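Local atomic coordinates of L-Ribose isomerase (Acinetobacter, PDB entry 4Q0P), a protein that probably interconverts L-ribose and its ketose L-ribulose, holding the sugar beside a metal ion inside a cupin-type beta barrel. Residues Lys122-Glu127 against Val213-Thr218. Numbering follows the deposited sequence.
Sequences KTESYE and VREVST. With CO (cobalt (II) ion), chain B; 0MK (beta-L-ribopyranose), chain C.
Glu124 and Glu215 cross at an angle beside the bound sugar, their carboxylate planes 30° apart and the two OE1 atoms 3.6 Å from each other, a closeness that the cobalt and nearby lysines probably ease. Each acid has its own task: Glu124 OE2 binds the cobalt ion at 2.1 Å, while Glu215 OE2 accepts a hydrogen bond from ribose O2 at 2.5 Å. Lys122, in the loop that leads into Glu124's strand, reaches the same hydroxyl; its chain, straight as far as CD, bends at chi3 (65°), and NZ donates hydrogen bonds to ribose O2 and, at 2.6 Å, to ribose O4. The ribose also binds the cobalt through O5; water 1, a further ligand, donates a hydrogen bond to Glu124 OE1. That OE1 is fixed as well by Tyr126 OH, 2.7 Å away, whose ring turns an edge to Glu215 OE1.

Behind the site, Glu127 and Arg214 form a hydrogen-bonded antiparallel pair with bonds both ways; Tyr126 and Glu215 are the non-hydrogen-bonded pair beside them, and Val216 N gives the next bond, to Ser125 O. Ser125 OG, standing between its own backbone N and carbonyl carbon (chi1 72°), donates in plane to a lone pair of Val216 O at 2.6 Å. Further along, Thr218 OG1 accepts from Thr123 N, and Thr218 N returns a bond to Thr123 O.

His117, His119 and His199 complete the cobalt site, and Lys104 forms a salt bridge with Glu215. On the other face, Glu127 pairs with Lys190 and with Arg214 of the second subunit, and the Arg214 here pairs in return with Glu127 of that subunit. Strand 124-130 lies between 191-193 and 211-217, and strand 101-108 follows on the far side of 211-217.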
ATOM      1  N   LYS A 122      27.440   3.638  14.474  1.00 30.31           N
ATOM      2  CA  LYS A 122      26.098   3.297  14.014  1.00 29.65           C
ATOM      3  C   LYS A 122      25.679   1.835  13.970  1.00 29.03           C
ATOM      4  O   LYS A 122      26.338   0.994  13.348  1.00 27.08           O
ATOM      5  CB  LYS A 122      25.859   3.915  12.634  1.00 30.55           C
ATOM      6  CG  LYS A 122      24.451   3.715  12.104  1.00 30.47           C
ATOM      7  CD  LYS A 122      24.195   4.577  10.878  1.00 31.12           C
ATOM      8  CE  LYS A 122      25.073   4.156   9.719  1.00 32.84           C
ATOM      9  NZ  LYS A 122      24.935   5.089   8.571  1.00 35.33           N
ATOM     10  N   THR A 123      24.571   1.551  14.650  1.00 28.16           N
ATOM     11  CA  THR A 123      23.959   0.226  14.668  1.00 27.78           C
ATOM     12  C   THR A 123      22.688   0.405  13.824  1.00 26.72           C
ATOM     13  O   THR A 123      21.926   1.356  14.040  1.00 25.25           O
ATOM     14  CB  THR A 123      23.594  -0.218  16.103  1.00 28.01           C
ATOM     15  OG1 THR A 123      24.788  -0.602  16.802  1.00 31.09           O
ATOM     16  CG2 THR A 123      22.640  -1.397  16.071  1.00 27.91           C
ATOM     17  N   GLU A 124      22.477  -0.495  12.863  1.00 25.44           N
ATOM     18  CA  GLU A 124      21.339  -0.423  11.944  1.00 23.31           C
ATOM     19  C   GLU A 124      20.368  -1.592  12.080  1.00 24.95           C
ATOM     20  O   GLU A 124      20.672  -2.610  12.703  1.00 24.33           O
ATOM     21  CB  GLU A 124      21.834  -0.408  10.489  1.00 25.46           C
ATOM     22  CG  GLU A 124      23.158   0.300  10.261  1.00 23.96           C
ATOM     23  CD  GLU A 124      23.733   0.091   8.855  1.00 25.86           C
ATOM     24  OE1 GLU A 124      23.457  -0.953   8.218  1.00 26.46           O
ATOM     25  OE2 GLU A 124      24.484   0.974   8.396  1.00 23.65           O
ATOM     26  N   SER A 125      19.199  -1.438  11.464  1.00 24.55           N
ATOM     27  CA  SER A 125      18.175  -2.474  11.451  1.00 24.06           C
ATOM     28  C   SER A 125      17.521  -2.370  10.080  1.00 22.73           C
ATOM     29  O   SER A 125      17.396  -1.270   9.539  1.00 20.40           O
ATOM     30  CB  SER A 125      17.134  -2.245  12.552  1.00 23.37           C
ATOM     31  OG  SER A 125      16.296  -1.138  12.260  1.00 26.45           O
ATOM     32  N   TYR A 126      17.122  -3.510   9.516  1.00 21.15           N
ATOM     33  CA  TYR A 126      16.500  -3.522   8.198  1.00 21.99           C
ATOM     34  C   TYR A 126      15.090  -4.075   8.182  1.00 21.49           C
ATOM     35  O   TYR A 126      14.767  -5.039   8.886  1.00 21.72           O
ATOM     36  CB  TYR A 126      17.321  -4.353   7.200  1.00 22.87           C
ATOM     37  CG  TYR A 126      18.806  -4.107   7.245  1.00 22.96           C
ATOM     38  CD1 TYR A 126      19.325  -2.817   7.169  1.00 24.02           C
ATOM     39  CD2 TYR A 126      19.697  -5.170   7.381  1.00 24.66           C
ATOM     40  CE1 TYR A 126      20.701  -2.591   7.235  1.00 25.85           C
ATOM     41  CE2 TYR A 126      21.070  -4.959   7.447  1.00 24.75           C
ATOM     42  CZ  TYR A 126      21.566  -3.671   7.379  1.00 26.28           C
ATOM     43  OH  TYR A 126      22.920  -3.464   7.481  1.00 25.29           O
ATOM     44  N   GLU A 127      14.268  -3.453   7.348  1.00 20.04           N
ATOM     45  CA  GLU A 127      12.885  -3.857   7.129  1.00 20.77           C
ATOM     46  C   GLU A 127      12.698  -3.800   5.616  1.00 18.93           C
ATOM     47  O   GLU A 127      12.680  -2.715   5.034  1.00 19.13           O
ATOM     48  CB  GLU A 127      11.917  -2.882   7.797  1.00 21.47           C
ATOM     49  CG  GLU A 127      10.448  -3.231   7.582  1.00 25.67           C
ATOM     50  CD  GLU A 127       9.516  -2.109   7.999  1.00 25.34           C
ATOM     51  OE1 GLU A 127       9.749  -1.521   9.070  1.00 24.68           O
ATOM     52  OE2 GLU A 127       8.549  -1.822   7.264  1.00 26.96           O
ATOM     53  N   VAL A 213      14.354  -0.925   0.943  1.00 20.82           N
ATOM     54  CA  VAL A 213      14.503  -1.234   2.359  1.00 22.86           C
ATOM     55  C   VAL A 213      14.444  -0.026   3.281  1.00 21.76           C
ATOM     56  O   VAL A 213      15.025   1.017   3.000  1.00 22.82           O
ATOM     57  CB  VAL A 213      15.855  -1.954   2.615  1.00 23.98           C
ATOM     58  CG1 VAL A 213      16.045  -2.225   4.110  1.00 22.54           C
ATOM     59  CG2 VAL A 213      15.899  -3.258   1.841  1.00 26.80           C
ATOM     60  N   ARG A 214      13.735  -0.175   4.390  1.00 21.43           N
ATOM     61  CA  ARG A 214      13.660   0.892   5.363  1.00 22.44           C
ATOM     62  C   ARG A 214      14.713   0.614   6.430  1.00 22.96           C
ATOM     63  O   ARG A 214      14.722  -0.450   7.051  1.00 22.24           O
ATOM     64  CB  ARG A 214      12.282   0.949   6.031  1.00 25.08           C
ATOM     65  CG  ARG A 214      12.218   2.029   7.117  1.00 31.44           C
ATOM     66  CD  ARG A 214      10.939   1.975   7.942  1.00 32.69           C
ATOM     67  NE  ARG A 214       9.739   2.286   7.168  1.00 33.88           N
ATOM     68  CZ  ARG A 214       9.058   3.427   7.256  1.00 29.65           C
ATOM     69  NH1 ARG A 214       7.976   3.612   6.514  1.00 29.38           N
ATOM     70  NH2 ARG A 214       9.458   4.381   8.084  1.00 31.58           N
ATOM     71  N   GLU A 215      15.611   1.561   6.642  1.00 23.47           N
ATOM     72  CA  GLU A 215      16.620   1.378   7.661  1.00 22.94           C
ATOM     73  C   GLU A 215      16.353   2.290   8.842  1.00 23.02           C
ATOM     74  O   GLU A 215      16.110   3.488   8.680  1.00 20.30           O
ATOM     75  CB  GLU A 215      18.015   1.673   7.123  1.00 23.24           C
ATOM     76  CG  GLU A 215      19.082   1.630   8.218  1.00 25.70           C
ATOM     77  CD  GLU A 215      20.459   1.959   7.699  1.00 28.30           C
ATOM     78  OE1 GLU A 215      20.969   1.190   6.859  1.00 31.73           O
ATOM     79  OE2 GLU A 215      21.030   2.987   8.126  1.00 27.55           O
ATOM     80  N   VAL A 216      16.375   1.700  10.029  1.00 22.17           N
ATOM     81  CA  VAL A 216      16.190   2.440  11.263  1.00 22.62           C
ATOM     82  C   VAL A 216      17.484   2.167  12.022  1.00 23.14           C
ATOM     83  O   VAL A 216      17.769   1.026  12.402  1.00 22.68           O
ATOM     84  CB  VAL A 216      14.963   1.935  12.063  1.00 21.91           C
ATOM     85  CG1 VAL A 216      14.954   2.556  13.433  1.00 21.98           C
ATOM     86  CG2 VAL A 216      13.661   2.308  11.327  1.00 23.11           C
ATOM     87  N   SER A 217      18.282   3.213  12.209  1.00 23.88           N
ATOM     88  CA  SER A 217      19.563   3.070  12.887  1.00 23.54           C
ATOM     89  C   SER A 217      19.824   4.248  13.807  1.00 24.35           C
ATOM     90  O   SER A 217      19.012   5.168  13.904  1.00 23.91           O
ATOM     91  CB  SER A 217      20.687   3.003  11.851  1.00 22.34           C
ATOM     92  OG  SER A 217      20.931   4.291  11.311  1.00 22.85           O
ATOM     93  N   THR A 218      20.960   4.210  14.494  1.00 24.24           N
ATOM     94  CA  THR A 218      21.339   5.305  15.367  1.00 25.50           C
ATOM     95  C   THR A 218      21.842   6.406  14.430  1.00 26.99           C
ATOM     96  O   THR A 218      21.911   6.199  13.211  1.00 26.49           O
ATOM     97  CB  THR A 218      22.438   4.868  16.368  1.00 26.09           C
ATOM     98  OG1 THR A 218      23.528   4.256  15.665  1.00 25.45           O
ATOM     99  CG2 THR A 218      21.870   3.865  17.363  1.00 25.10           C
TER
HETATM  100 CO    CO B 501      25.964   0.351   7.065  1.00 31.53          CO
HETATM  101  C1  0MK C 502      23.673   2.172   5.732  1.00 51.45           C
HETATM  102  C2  0MK C 502      23.000   3.533   5.884  1.00 51.61           C
HETATM  103  C3  0MK C 502      23.601   4.554   4.909  1.00 52.42           C
HETATM  104  C4  0MK C 502      25.141   4.561   4.931  1.00 52.17           C
HETATM  105  C5  0MK C 502      25.721   3.143   4.874  1.00 51.67           C
HETATM  106  O1  0MK C 502      23.410   1.660   4.437  1.00 49.76           O
HETATM  107  O2  0MK C 502      23.140   3.991   7.222  1.00 50.28           O
HETATM  108  O3  0MK C 502      23.116   5.849   5.233  1.00 55.21           O
HETATM  109  O4  0MK C 502      25.610   5.232   6.089  1.00 53.66           O
HETATM  110  O5  0MK C 502      25.103   2.310   5.879  1.00 49.04           O
HETATM  111  O   HOH W   1      24.517  -0.603   5.712  1.00 23.54           O
HETATM  112  O   HOH W   2      14.228  -1.329   9.958  1.00 23.35           O